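Local coordinates for enterochelin esterase (Salmonella enterica subsp. enterica serovar Typhimurium, PDB 3MGA), which probably hydrolyses the ester bonds of ferric enterobactin, so that the iron brought into the cell by this siderophore can be released, at residues T85-F97 with H147-Q160. Residues are numbered along the deposited sequence; the frame is centred on the assembly and turned at random.
Sequences TALSANWRGSYCF and HAVSALEMPDAPLQ
Strands 92-97 and 148-153 run antiparallel, the axes of these segments at 135°, and are neighbours in one sheet of the N-terminal, immunoglobulin-like (E-set) domain. Backbone bonds run both ways between Gly93 and Leu152 and between Tyr95 and Ser150; Met154 N then reaches Trp91 O at 3.0 Å, extending the pairing into the turn Met154-Ala157. On the face turned to strand 32-39, the Tyr95 ring lies over Ser150 CB, a CH-pi contact of 4.0 Å to the ring centroid, while its hydroxyl bonds Asp134. Trp91 swings its CG anti to the backbone N (chi1 -176°), which lays one ring face over Gly93 N and brings Leu152 CG to the ring edge, 3.8 Å from CZ3. On the other face, Arg92 bends at chi3 (53°), its guanidinium sandwiched between Ala157 CB and the Gln160 amide, stacked without a hydrogen bond since NE and NE2 are both donors; NE2 bonds Leu386 O and OE1 receives Arg389 NE, tying the loop to the esterase domain. Glu153 runs alongside, in a long salt bridge from OE2 to Arg92 NH1 (3.5 Å). Pro158 O accepts a weak bond from Arg92 NH1 and one from NH2 whose 2.5 Å is abnormally short, its exact length doubtful at this resolution.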
ATOM      1  N   THR A  85     -11.178  20.563  -0.442  1.00 51.42           N
ATOM      2  CA  THR A  85     -10.839  20.077  -1.767  1.00 51.11           C
ATOM      3  C   THR A  85     -11.971  19.213  -2.303  1.00 51.02           C
ATOM      4  O   THR A  85     -12.956  18.974  -1.606  1.00 51.14           O
ATOM      5  CB  THR A  85      -9.539  19.236  -1.737  1.00 48.97           C
ATOM      6  OG1 THR A  85      -9.280  18.694  -3.040  1.00 51.25           O
ATOM      7  CG2 THR A  85      -9.662  18.093  -0.755  1.00 47.64           C
ATOM      8  N   ALA A  86     -11.823  18.761  -3.548  1.00 50.53           N
ATOM      9  CA  ALA A  86     -12.797  17.884  -4.184  1.00 50.49           C
ATOM     10  C   ALA A  86     -12.235  16.461  -4.233  1.00 48.59           C
ATOM     11  O   ALA A  86     -11.048  16.263  -4.495  1.00 47.98           O
ATOM     12  CB  ALA A  86     -13.115  18.365  -5.578  1.00 52.01           C
ATOM     13  N   LEU A  87     -13.088  15.475  -3.964  1.00 47.62           N
ATOM     14  CA  LEU A  87     -12.685  14.073  -4.000  1.00 45.15           C
ATOM     15  C   LEU A  87     -13.781  13.247  -4.644  1.00 44.66           C
ATOM     16  O   LEU A  87     -14.963  13.559  -4.496  1.00 45.80           O
ATOM     17  CB  LEU A  87     -12.400  13.563  -2.592  1.00 44.23           C
ATOM     18  CG  LEU A  87     -11.202  14.201  -1.889  1.00 46.11           C
ATOM     19  CD1 LEU A  87     -11.125  13.752  -0.444  1.00 45.15           C
ATOM     20  CD2 LEU A  87      -9.901  13.879  -2.637  1.00 45.57           C
ATOM     21  N   SER A  88     -13.393  12.201  -5.366  1.00 43.06           N
ATOM     22  CA  SER A  88     -14.362  11.332  -6.026  1.00 44.32           C
ATOM     23  C   SER A  88     -15.106  10.459  -5.008  1.00 43.05           C
ATOM     24  O   SER A  88     -14.625  10.217  -3.911  1.00 42.23           O
ATOM     25  CB  SER A  88     -13.672  10.451  -7.059  1.00 44.53           C
ATOM     26  OG  SER A  88     -12.769   9.570  -6.422  1.00 46.60           O
ATOM     27  N   ALA A  89     -16.263   9.956  -5.402  1.00 44.11           N
ATOM     28  CA  ALA A  89     -17.103   9.154  -4.513  1.00 44.14           C
ATOM     29  C   ALA A  89     -16.518   7.809  -4.084  1.00 42.55           C
ATOM     30  O   ALA A  89     -16.828   7.320  -3.006  1.00 43.04           O
ATOM     31  CB  ALA A  89     -18.468   8.940  -5.162  1.00 46.22           C
ATOM     32  N   ASN A  90     -15.681   7.220  -4.926  1.00 41.58           N
ATOM     33  CA  ASN A  90     -15.093   5.917  -4.654  1.00 40.01           C
ATOM     34  C   ASN A  90     -13.708   5.972  -3.996  1.00 38.83           C
ATOM     35  O   ASN A  90     -13.109   4.931  -3.708  1.00 39.65           O
ATOM     36  CB  ASN A  90     -14.986   5.152  -5.969  1.00 40.63           C
ATOM     37  CG  ASN A  90     -16.341   4.933  -6.638  1.00 41.44           C
ATOM     38  OD1 ASN A  90     -17.337   4.630  -5.982  1.00 41.21           O
ATOM     39  ND2 ASN A  90     -16.369   5.049  -7.959  1.00 43.88           N
ATOM     40  N   TRP A  91     -13.227   7.180  -3.734  1.00 36.82           N
ATOM     41  CA  TRP A  91     -11.906   7.394  -3.169  1.00 36.24           C
ATOM     42  C   TRP A  91     -11.713   7.030  -1.696  1.00 35.62           C
ATOM     43  O   TRP A  91     -12.624   7.118  -0.879  1.00 36.71           O
ATOM     44  CB  TRP A  91     -11.508   8.864  -3.359  1.00 36.65           C
ATOM     45  CG  TRP A  91     -10.125   9.181  -2.910  1.00 35.61           C
ATOM     46  CD1 TRP A  91      -8.994   9.072  -3.643  1.00 35.73           C
ATOM     47  CD2 TRP A  91      -9.731   9.673  -1.624  1.00 37.31           C
ATOM     48  NE1 TRP A  91      -7.908   9.460  -2.900  1.00 39.65           N
ATOM     49  CE2 TRP A  91      -8.335   9.834  -1.653  1.00 38.51           C
ATOM     50  CE3 TRP A  91     -10.422   9.978  -0.446  1.00 40.41           C
ATOM     51  CZ2 TRP A  91      -7.609  10.297  -0.552  1.00 40.82           C
ATOM     52  CZ3 TRP A  91      -9.702  10.444   0.650  1.00 40.59           C
ATOM     53  CH2 TRP A  91      -8.308  10.593   0.589  1.00 38.97           C
ATOM     54  N   ARG A  92     -10.480   6.639  -1.395  1.00 35.58           N
ATOM     55  CA  ARG A  92     -10.034   6.274  -0.062  1.00 35.42           C
ATOM     56  C   ARG A  92      -8.545   6.548  -0.010  1.00 35.49           C
ATOM     57  O   ARG A  92      -7.833   6.291  -0.979  1.00 36.76           O
ATOM     58  CB  ARG A  92     -10.343   4.806   0.217  1.00 35.13           C
ATOM     59  CG  ARG A  92      -9.699   4.194   1.460  1.00 36.11           C
ATOM     60  CD  ARG A  92     -10.584   3.011   1.952  1.00 38.89           C
ATOM     61  NE  ARG A  92     -10.829   2.068   0.876  1.00 40.40           N
ATOM     62  CZ  ARG A  92     -11.850   1.227   0.803  1.00 38.87           C
ATOM     63  NH1 ARG A  92     -12.803   1.205   1.727  1.00 41.50           N
ATOM     64  NH2 ARG A  92     -11.932   0.421  -0.242  1.00 42.97           N
ATOM     65  N   GLY A  93      -8.074   7.092   1.104  1.00 34.81           N
ATOM     66  CA  GLY A  93      -6.658   7.379   1.230  1.00 34.45           C
ATOM     67  C   GLY A  93      -6.223   7.905   2.576  1.00 33.08           C
ATOM     68  O   GLY A  93      -7.044   8.299   3.395  1.00 32.52           O
ATOM     69  N   SER A  94      -4.912   7.900   2.783  1.00 33.32           N
ATOM     70  CA  SER A  94      -4.300   8.362   4.011  1.00 35.02           C
ATOM     71  C   SER A  94      -3.988   9.833   3.901  1.00 35.63           C
ATOM     72  O   SER A  94      -3.863  10.376   2.792  1.00 34.88           O
ATOM     73  CB  SER A  94      -2.976   7.638   4.250  1.00 35.87           C
ATOM     74  OG  SER A  94      -3.141   6.239   4.248  1.00 39.57           O
ATOM     75  N   TYR A  95      -3.857  10.483   5.051  1.00 36.29           N
ATOM     76  CA  TYR A  95      -3.488  11.890   5.068  1.00 37.53           C
ATOM     77  C   TYR A  95      -2.870  12.207   6.416  1.00 39.02           C
ATOM     78  O   TYR A  95      -2.991  11.427   7.367  1.00 39.48           O
ATOM     79  CB  TYR A  95      -4.691  12.809   4.797  1.00 36.46           C
ATOM     80  CG  TYR A  95      -5.697  12.853   5.925  1.00 37.71           C
ATOM     81  CD1 TYR A  95      -6.673  11.877   6.056  1.00 36.63           C
ATOM     82  CD2 TYR A  95      -5.672  13.882   6.859  1.00 36.31           C
ATOM     83  CE1 TYR A  95      -7.595  11.920   7.100  1.00 39.16           C
ATOM     84  CE2 TYR A  95      -6.588  13.935   7.894  1.00 37.59           C
ATOM     85  CZ  TYR A  95      -7.542  12.953   8.018  1.00 38.85           C
ATOM     86  OH  TYR A  95      -8.448  13.013   9.056  1.00 36.99           O
ATOM     87  N   CYS A  96      -2.196  13.347   6.482  1.00 39.21           N
ATOM     88  CA  CYS A  96      -1.574  13.796   7.710  1.00 41.44           C
ATOM     89  C   CYS A  96      -1.402  15.295   7.582  1.00 42.66           C
ATOM     90  O   CYS A  96      -1.444  15.820   6.472  1.00 43.17           O
ATOM     91  CB  CYS A  96      -0.223  13.087   7.940  1.00 41.70           C
ATOM     92  SG  CYS A  96       1.030  13.309   6.631  0.88 43.39           S
ATOM     93  N   PHE A  97      -1.271  15.995   8.703  1.00 44.51           N
ATOM     94  CA  PHE A  97      -1.055  17.434   8.645  1.00 46.41           C
ATOM     95  C   PHE A  97       0.368  17.719   9.088  1.00 47.86           C
ATOM     96  O   PHE A  97       0.976  16.915   9.791  1.00 48.67           O
ATOM     97  CB  PHE A  97      -2.027  18.220   9.539  1.00 47.52           C
ATOM     98  CG  PHE A  97      -3.470  17.825   9.386  1.00 47.94           C
ATOM     99  CD1 PHE A  97      -4.046  17.688   8.130  1.00 48.75           C
ATOM    100  CD2 PHE A  97      -4.282  17.689  10.510  1.00 48.37           C
ATOM    101  CE1 PHE A  97      -5.392  17.342   7.997  1.00 48.82           C
ATOM    102  CE2 PHE A  97      -5.625  17.361  10.385  1.00 48.16           C
ATOM    103  CZ  PHE A  97      -6.180  17.186   9.126  1.00 47.77           C
ATOM    104  N   HIS A 147       6.118   8.528  10.282  1.00 62.70           N
ATOM    105  CA  HIS A 147       5.147   9.429  10.905  1.00 61.32           C
ATOM    106  C   HIS A 147       3.768   8.768  10.955  1.00 56.73           C
ATOM    107  O   HIS A 147       3.503   7.804  10.238  1.00 53.49           O
ATOM    108  CB  HIS A 147       5.056  10.753  10.137  1.00 62.93           C
ATOM    109  CG  HIS A 147       4.579  10.605   8.722  1.00 62.15           C
ATOM    110  ND1 HIS A 147       5.436  10.597   7.641  1.00 63.76           N
ATOM    111  CD2 HIS A 147       3.333  10.449   8.214  1.00 60.05           C
ATOM    112  CE1 HIS A 147       4.738  10.452   6.529  1.00 63.91           C
ATOM    113  NE2 HIS A 147       3.459  10.357   6.849  1.00 61.62           N
ATOM    114  N   ALA A 148       2.901   9.289  11.817  1.00 54.95           N
ATOM    115  CA  ALA A 148       1.545   8.775  11.944  1.00 51.46           C
ATOM    116  C   ALA A 148       0.664   9.369  10.836  1.00 49.35           C
ATOM    117  O   ALA A 148       0.920  10.467  10.345  1.00 49.87           O
ATOM    118  CB  ALA A 148       0.977   9.107  13.321  1.00 52.21           C
ATOM    119  N   VAL A 149      -0.364   8.626  10.449  1.00 46.56           N
ATOM    120  CA  VAL A 149      -1.295   9.052   9.407  1.00 45.76           C
ATOM    121  C   VAL A 149      -2.720   8.773   9.847  1.00 43.51           C
ATOM    122  O   VAL A 149      -2.938   8.114  10.859  1.00 42.61           O
ATOM    123  CB  VAL A 149      -1.042   8.302   8.086  1.00 45.02           C
ATOM    124  CG1 VAL A 149       0.268   8.749   7.470  1.00 47.58           C
ATOM    125  CG2 VAL A 149      -1.067   6.782   8.326  1.00 42.96           C
ATOM    126  N   SER A 150      -3.684   9.268   9.076  1.00 41.89           N
ATOM    127  CA  SER A 150      -5.099   9.071   9.383  1.00 40.20           C
ATOM    128  C   SER A 150      -5.865   8.599   8.153  1.00 37.75           C
ATOM    129  O   SER A 150      -5.434   8.810   7.034  1.00 36.86           O
ATOM    130  CB  SER A 150      -5.685  10.349   9.961  1.00 41.55           C
ATOM    131  OG  SER A 150      -4.975  10.700  11.140  1.00 40.50           O
ATOM    132  N   ALA A 151      -7.000   7.948   8.380  1.00 37.82           N
ATOM    133  CA  ALA A 151      -7.801   7.384   7.304  1.00 37.23           C
ATOM    134  C   ALA A 151      -9.052   8.190   6.961  1.00 38.24           C
ATOM    135  O   ALA A 151      -9.800   8.633   7.845  1.00 37.71           O
ATOM    136  CB  ALA A 151      -8.194   5.963   7.659  1.00 36.05           C
ATOM    137  N   LEU A 152      -9.270   8.343   5.656  1.00 38.27           N
ATOM    138  CA  LEU A 152     -10.425   9.047   5.118  1.00 39.06           C
ATOM    139  C   LEU A 152     -11.013   8.200   4.005  1.00 38.90           C
ATOM    140  O   LEU A 152     -10.283   7.707   3.138  1.00 39.27           O
ATOM    141  CB  LEU A 152     -10.026  10.421   4.574  1.00 38.93           C
ATOM    142  CG  LEU A 152     -11.179  11.286   4.047  1.00 40.35           C
ATOM    143  CD1 LEU A 152     -12.322  11.369   5.048  1.00 36.00           C
ATOM    144  CD2 LEU A 152     -10.673  12.685   3.680  1.00 41.42           C
ATOM    145  N   GLU A 153     -12.327   8.029   4.029  1.00 40.30           N
ATOM    146  CA  GLU A 153     -13.009   7.236   3.017  1.00 41.91           C
ATOM    147  C   GLU A 153     -14.312   7.891   2.587  1.00 41.60           C
ATOM    148  O   GLU A 153     -15.114   8.276   3.423  1.00 41.14           O
ATOM    149  CB  GLU A 153     -13.348   5.855   3.570  1.00 42.68           C
ATOM    150  CG  GLU A 153     -12.189   5.090   4.166  1.00 47.17           C
ATOM    151  CD  GLU A 153     -12.564   3.647   4.490  1.00 52.00           C
ATOM    152  OE1 GLU A 153     -11.667   2.867   4.859  1.00 54.60           O
ATOM    153  OE2 GLU A 153     -13.752   3.291   4.351  1.00 55.68           O
HETATM  154  N   MSE A 154     -14.521   8.018   1.284  1.00 42.14           N
HETATM  155  CA  MSE A 154     -15.769   8.581   0.780  1.00 42.53           C
HETATM  156  C   MSE A 154     -16.814   7.463   0.856  1.00 41.91           C
HETATM  157  O   MSE A 154     -16.451   6.290   0.915  1.00 40.94           O
HETATM  158  CB  MSE A 154     -15.611   9.132  -0.629  1.00 43.27           C
HETATM  159  CG  MSE A 154     -14.789  10.419  -0.724  1.00 44.49           C
HETATM  160 SE   MSE A 154     -15.458  11.922   0.358  1.00 46.46          SE
HETATM  161  CE  MSE A 154     -14.573  11.634   2.065  1.00 36.59           C
ATOM    162  N   PRO A 155     -18.108   7.824   0.859  1.00 41.60           N
ATOM    163  CA  PRO A 155     -19.190   6.856   1.036  1.00 42.76           C
ATOM    164  C   PRO A 155     -19.248   5.678   0.078  1.00 42.70           C
ATOM    165  O   PRO A 155     -19.793   4.650   0.430  1.00 42.44           O
ATOM    166  CB  PRO A 155     -20.450   7.720   0.881  1.00 44.88           C
ATOM    167  CG  PRO A 155     -20.003   9.092   1.229  1.00 43.50           C
ATOM    168  CD  PRO A 155     -18.635   9.187   0.675  1.00 42.16           C
ATOM    169  N   ASP A 156     -18.695   5.824  -1.118  1.00 42.90           N
ATOM    170  CA  ASP A 156     -18.746   4.751  -2.096  1.00 44.05           C
ATOM    171  C   ASP A 156     -17.418   4.021  -2.284  1.00 43.42           C
ATOM    172  O   ASP A 156     -17.228   3.324  -3.282  1.00 45.40           O
ATOM    173  CB  ASP A 156     -19.288   5.292  -3.418  1.00 45.88           C
ATOM    174  CG  ASP A 156     -20.747   5.721  -3.315  1.00 47.71           C
ATOM    175  OD1 ASP A 156     -21.532   5.014  -2.644  1.00 42.20           O
ATOM    176  OD2 ASP A 156     -21.117   6.744  -3.931  1.00 55.22           O
ATOM    177  N   ALA A 157     -16.510   4.171  -1.319  1.00 40.92           N
ATOM    178  CA  ALA A 157     -15.240   3.462  -1.354  1.00 39.82           C
ATOM    179  C   ALA A 157     -15.614   1.988  -1.289  1.00 40.73           C
ATOM    180  O   ALA A 157     -16.432   1.604  -0.455  1.00 41.96           O
ATOM    181  CB  ALA A 157     -14.375   3.848  -0.167  1.00 37.37           C
ATOM    182  N   PRO A 158     -15.029   1.153  -2.155  1.00 41.81           N
ATOM    183  CA  PRO A 158     -15.429  -0.268  -2.148  1.00 43.43           C
ATOM    184  C   PRO A 158     -15.106  -0.981  -0.839  1.00 42.40           C
ATOM    185  O   PRO A 158     -14.169  -0.603  -0.140  1.00 39.55           O
ATOM    186  CB  PRO A 158     -14.613  -0.861  -3.302  1.00 43.74           C
ATOM    187  CG  PRO A 158     -13.380  -0.008  -3.337  1.00 43.60           C
ATOM    188  CD  PRO A 158     -13.858   1.389  -3.015  1.00 41.53           C
ATOM    189  N   LEU A 159     -15.888  -1.997  -0.502  1.00 44.14           N
ATOM    190  CA  LEU A 159     -15.644  -2.742   0.722  1.00 44.31           C
ATOM    191  C   LEU A 159     -14.249  -3.386   0.682  1.00 41.92           C
ATOM    192  O   LEU A 159     -13.772  -3.787  -0.384  1.00 43.14           O
ATOM    193  CB  LEU A 159     -16.715  -3.821   0.935  1.00 47.15           C
ATOM    194  CG  LEU A 159     -18.159  -3.377   1.204  1.00 52.22           C
ATOM    195  CD1 LEU A 159     -19.090  -4.612   1.327  1.00 57.47           C
ATOM    196  CD2 LEU A 159     -18.255  -2.506   2.457  1.00 51.97           C
ATOM    197  N   GLN A 160     -13.606  -3.443   1.846  1.00 38.89           N
ATOM    198  CA  GLN A 160     -12.282  -4.053   2.021  1.00 36.09           C
ATOM    199  C   GLN A 160     -12.484  -5.358   2.781  1.00 35.82           C
ATOM    200  O   GLN A 160     -12.524  -5.350   3.998  1.00 34.07           O
ATOM    201  CB  GLN A 160     -11.381  -3.110   2.790  1.00 33.82           C
ATOM    202  CG  GLN A 160     -11.140  -1.843   2.014  1.00 35.23           C
ATOM    203  CD  GLN A 160     -10.064  -0.981   2.591  1.00 33.34           C
ATOM    204  OE1 GLN A 160     -10.051  -0.676   3.782  1.00 35.42           O
ATOM    205  NE2 GLN A 160      -9.166  -0.536   1.734  1.00 39.07           N
TER